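Local coordinates for beta-N-acetylglucosaminidase-like protein Glycoside hydrolase family 20 (Flavobacterium johnsoniae, PDB 6YHH) that is a chitobiase that hydrolyses chitin-derived oligosaccharides, releasing terminal N-acetylglucosamine during bacterial chitin degradation, at the interface of chains A and B. Coordinates in Å, arbitrary orientation; residue numbers count along the deposited sequence, not the author numbering. Chains: chain A/B, Beta-N-acetylglucosaminidase-like protein Glycoside hydrolase family 20.

Contact 1: the interface of chains A and B. Residues chain A 546-547, 550-552, 555; chain B 59-60.
B:Phe59 packs its phenyl ring against A:Tyr547, A:Ser551 and A:Pro552 in one patch of the two-fold interface between two copies of this glycoside hydrolase family 20 enzyme. It sits in the loop after helix 40-56, in the stretch assigned to the family's domain 2, and buries 93 Å² here. The receiving residues of chain A lie on the loop between the 3-10 helix 542-544 and helix 556-559. With CG beside the backbone N and anti to the carbonyl carbon (chi1 -73°), the phenyl reaches across to chain A. A:Pro552 covers one face: its CD stands 3.7 Å from the centroid of the B:Phe59 ring, a CH-pi contact, while its CG lies 3.7 Å from CE1 of B:Phe59. A:Ser551 flanks the same face nearer the rim, its hydroxyl OG 3.5 Å from CD2 of B:Phe59. The CE2-CZ edge of the phenyl points at the face of A:Tyr547, off centre over its CD2-CE2 side; the planes stand 67° apart, edge-to-face, and CD2 of A:Tyr547 is 3.7 Å from CE2 of B:Phe59. At another edge, in the ring plane, A:Leu555 brings methyl CD1 to 4.0 Å from CE1 of B:Phe59. The backbone carbonyl O of A:Glu546 comes in from the side opposite A:Pro552, 3.7 Å from CE2 of B:Phe59. B:Phe60 grazes the tyrosine ring of A:Tyr550 through its backbone O.

Contact 2: the interface of chains A and B. Residues chain A 518, 609-611; chain B 126-127, 130.
B:Asn126 inserts its side chain among A:Asn518, A:Asn609 and A:Pro611, burying 57 Å² where the end of strand 125-126 in the family 20 domain 2 stretch meets the ends of helices 507-517 and 583-607 and the start of 3-10 helix 611-613 of chain A. This two-fold contact may or may not hold a dimer together outside the crystal. CG of B:Asn126 takes the crowded position between the backbone N and carbonyl carbon (chi1 62°), turning the amide toward chain A.

Amide meets amide in two ways. The planes of A:Asn609 and B:Asn126 lie 19° apart although the side chains cross at about a right angle, and as modelled OD1 of A:Asn609 is 2.9 Å from OD1 of B:Asn126. Two carbonyl oxygens can only accept, so this pair is a clash and the placement of O and N in at least one amide is doubtful. A:Asn518 arrives from the opposite direction with its plane turned 78°, its ND2 3.5 Å from ND2 of B:Asn126; turning over the B:Asn126 amide would probably ease both pairings.

Apolar contact comes from A:Pro611, whose CG lies 3.9 Å from CB of B:Asn126. The same ring carbon also approaches a backbone carbonyl, 3.4 Å from O of B:Asp127. An alanine at B:Asn126 keeps CB against A:Pro611 but would probably leave the amides of A:Asn518 and A:Asn609 without their partner amide across the interface.

Hydrogen bonds within each chain probably help hold the two sides in shape. B:Lys130 N gives one to carboxylate OD1 of B:Asp127, bridging the turn. ND2 of A:Asn518 donates to the backbone O of A:Asn609 at 2.9 Å, nearly in line with the carbonyl.

Contact 1: the interface of chains A and B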
loop_
_atom_site.group_PDB
_atom_site.type_symbol
_atom_site.label_atom_id
_atom_site.label_comp_id
_atom_site.label_asym_id
_atom_site.label_seq_id
_atom_site.Cartn_x
_atom_site.Cartn_y
_atom_site.Cartn_z
ATOM N N GLU A 546 17.925 17.269 13.152
ATOM C CA GLU A 546 18.171 17.232 11.722
ATOM C C GLU A 546 16.985 16.838 10.882
ATOM O O GLU A 546 16.921 17.194 9.658
ATOM C CB GLU A 546 19.343 16.292 11.409
ATOM C CG GLU A 546 20.648 16.842 11.997
ATOM C CD GLU A 546 21.864 16.042 11.598
ATOM O OE1 GLU A 546 21.810 14.832 11.521
ATOM O OE2 GLU A 546 22.977 16.609 11.284
ATOM N N TYR A 547 16.087 16.029 11.475
ATOM C CA TYR A 547 14.833 15.654 10.799
ATOM C C TYR A 547 13.697 15.962 11.773
ATOM O O TYR A 547 13.756 15.578 12.943
ATOM C CB TYR A 547 14.769 14.181 10.590
ATOM C CG TYR A 547 15.808 13.562 9.605
ATOM C CD1 TYR A 547 17.127 13.345 9.980
ATOM C CD2 TYR A 547 15.456 13.241 8.333
ATOM C CE1 TYR A 547 18.049 12.788 9.121
ATOM C CE2 TYR A 547 16.379 12.690 7.458
ATOM C CZ TYR A 547 17.646 12.439 7.840
ATOM O OH TYR A 547 18.556 11.781 6.967
ATOM N N TYR A 550 7.827 15.944 10.020
ATOM C CA TYR A 550 7.310 16.234 8.694
ATOM C C TYR A 550 8.415 16.348 7.600
ATOM O O TYR A 550 8.121 16.779 6.464
ATOM C CB TYR A 550 6.391 17.485 8.702
ATOM C CG TYR A 550 7.035 18.649 9.338
ATOM C CD1 TYR A 550 8.007 19.427 8.704
ATOM C CD2 TYR A 550 6.733 18.965 10.682
ATOM C CE1 TYR A 550 8.623 20.520 9.333
ATOM C CE2 TYR A 550 7.397 19.996 11.321
ATOM C CZ TYR A 550 8.294 20.779 10.659
ATOM O OH TYR A 550 8.867 21.824 11.350
ATOM N N SER A 551 9.626 15.901 7.896
ATOM C CA SER A 551 10.680 15.931 6.915
ATOM C C SER A 551 10.481 14.893 5.835
ATOM O O SER A 551 9.713 13.924 6.000
ATOM C CB SER A 551 12.006 15.653 7.622
ATOM O OG SER A 551 12.365 16.771 8.423
ATOM N N PRO A 552 11.170 15.048 4.681
ATOM C CA PRO A 552 11.032 14.096 3.619
ATOM C C PRO A 552 11.882 12.867 3.820
ATOM O O PRO A 552 13.083 12.978 3.923
ATOM C CB PRO A 552 11.438 14.869 2.387
ATOM C CG PRO A 552 12.438 15.822 2.887
ATOM C CD PRO A 552 11.992 16.197 4.256
ATOM N N LEU A 555 14.601 9.762 0.365
ATOM C CA LEU A 555 15.951 10.008 -0.109
ATOM C C LEU A 555 16.763 8.749 0.029
ATOM O O LEU A 555 16.270 7.703 0.458
ATOM C CB LEU A 555 16.545 11.176 0.652
ATOM C CG LEU A 555 15.829 12.548 0.550
ATOM C CD1 LEU A 555 16.645 13.644 1.254
ATOM C CD2 LEU A 555 15.554 12.909 -0.901
ATOM N N PHE B 59 13.964 20.222 2.724
ATOM C CA PHE B 59 13.636 20.301 4.154
ATOM C C PHE B 59 13.142 21.702 4.416
ATOM O O PHE B 59 13.797 22.585 5.116
ATOM C CB PHE B 59 14.790 19.931 5.100
ATOM C CG PHE B 59 15.120 18.449 5.138
ATOM C CD1 PHE B 59 15.600 17.767 3.988
ATOM C CD2 PHE B 59 15.002 17.739 6.349
ATOM C CE1 PHE B 59 15.955 16.410 4.042
ATOM C CE2 PHE B 59 15.399 16.381 6.381
ATOM C CZ PHE B 59 15.802 15.723 5.248
ATOM N N PHE B 60 11.937 21.915 3.887
ATOM C CA PHE B 60 11.270 23.200 4.061
ATOM C C PHE B 60 11.034 23.520 5.518
ATOM O O PHE B 60 10.774 22.650 6.361
ATOM C CB PHE B 60 9.960 23.308 3.256
ATOM C CG PHE B 60 10.151 23.162 1.725
ATOM C CD1 PHE B 60 11.063 23.903 1.056
ATOM C CD2 PHE B 60 9.447 22.247 1.058
ATOM C CE1 PHE B 60 11.246 23.811 -0.315
ATOM C CE2 PHE B 60 9.631 22.103 -0.334
ATOM C CZ PHE B 60 10.491 22.891 -1.015
#

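Contact 2: the interface of chains A and B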
loop_
_atom_site.group_PDB
_atom_site.type_symbol
_atom_site.label_atom_id
_atom_site.label_comp_id
_atom_site.label_asym_id
_atom_site.label_seq_id
_atom_site.Cartn_x
_atom_site.Cartn_y
_atom_site.Cartn_z
ATOM N N ASN A 518 14.847 10.590 -10.655
ATOM C CA ASN A 518 14.021 11.320 -11.575
ATOM C C ASN A 518 13.460 10.400 -12.644
ATOM O O ASN A 518 13.340 10.772 -13.827
ATOM C CB ASN A 518 14.761 12.493 -12.228
ATOM C CG ASN A 518 13.842 13.514 -12.823
ATOM O OD1 ASN A 518 12.630 13.570 -12.546
ATOM N ND2 ASN A 518 14.405 14.347 -13.691
ATOM N N ASN A 609 20.564 14.619 -14.750
ATOM C CA ASN A 609 19.141 15.001 -14.672
ATOM C C ASN A 609 18.483 14.559 -13.353
ATOM O O ASN A 609 17.284 14.247 -13.342
ATOM C CB ASN A 609 18.387 14.425 -15.864
ATOM C CG ASN A 609 16.954 15.016 -16.032
ATOM O OD1 ASN A 609 16.669 16.184 -15.697
ATOM N ND2 ASN A 609 16.062 14.200 -16.625
ATOM N N ALA A 610 19.264 14.537 -12.267
ATOM C CA ALA A 610 18.719 14.018 -10.985
ATOM C C ALA A 610 19.493 14.636 -9.801
ATOM O O ALA A 610 20.460 14.033 -9.332
ATOM C CB ALA A 610 18.804 12.508 -10.931
ATOM N N PRO A 611 19.059 15.810 -9.287
ATOM C CA PRO A 611 19.720 16.406 -8.189
ATOM C C PRO A 611 19.835 15.510 -6.957
ATOM O O PRO A 611 20.762 15.724 -6.148
ATOM C CB PRO A 611 18.889 17.701 -7.910
ATOM C CG PRO A 611 18.284 18.029 -9.249
ATOM C CD PRO A 611 17.973 16.650 -9.831
ATOM N N ASN B 126 14.416 20.748 -13.372
ATOM C CA ASN B 126 15.668 20.652 -12.663
ATOM C C ASN B 126 16.843 20.615 -13.645
ATOM O O ASN B 126 16.645 20.320 -14.799
ATOM C CB ASN B 126 15.710 19.365 -11.815
ATOM C CG ASN B 126 15.622 18.125 -12.692
ATOM O OD1 ASN B 126 16.675 17.521 -13.086
ATOM N ND2 ASN B 126 14.423 17.772 -13.120
ATOM N N ASP B 127 18.007 20.901 -13.128
ATOM C CA ASP B 127 19.277 20.522 -13.802
ATOM C C ASP B 127 19.963 19.374 -13.053
ATOM O O ASP B 127 19.298 18.509 -12.480
ATOM C CB ASP B 127 20.119 21.792 -14.083
ATOM C CG ASP B 127 20.485 22.551 -12.900
ATOM O OD1 ASP B 127 20.496 22.046 -11.772
ATOM O OD2 ASP B 127 20.760 23.775 -13.013
ATOM N N LYS B 130 19.876 21.519 -9.033
ATOM C CA LYS B 130 18.867 22.416 -8.493
ATOM C C LYS B 130 17.535 22.166 -9.147
ATOM O O LYS B 130 17.417 21.663 -10.270
ATOM C CB LYS B 130 19.220 23.908 -8.717
#

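The C-alpha centres of contact 1 and contact 2 are about 18 Å apart, and the two share no residue. Both set the domain 2 stretch of chain B against segments of chain A late in the sequence: contact 1 uses the loop after B helix 40-56, contact 2 the end of B strand 125-126. Two-fold symmetry repeats each with the chains exchanged, so two separate patches, and their twins, make up part of the interface. Contact 1 lies about 21 Å from A:Glu317, the predicted proton donor, and contact 2 about 39 Å, so any role they have would probably lie in assembly, if the dimer forms outside the crystal.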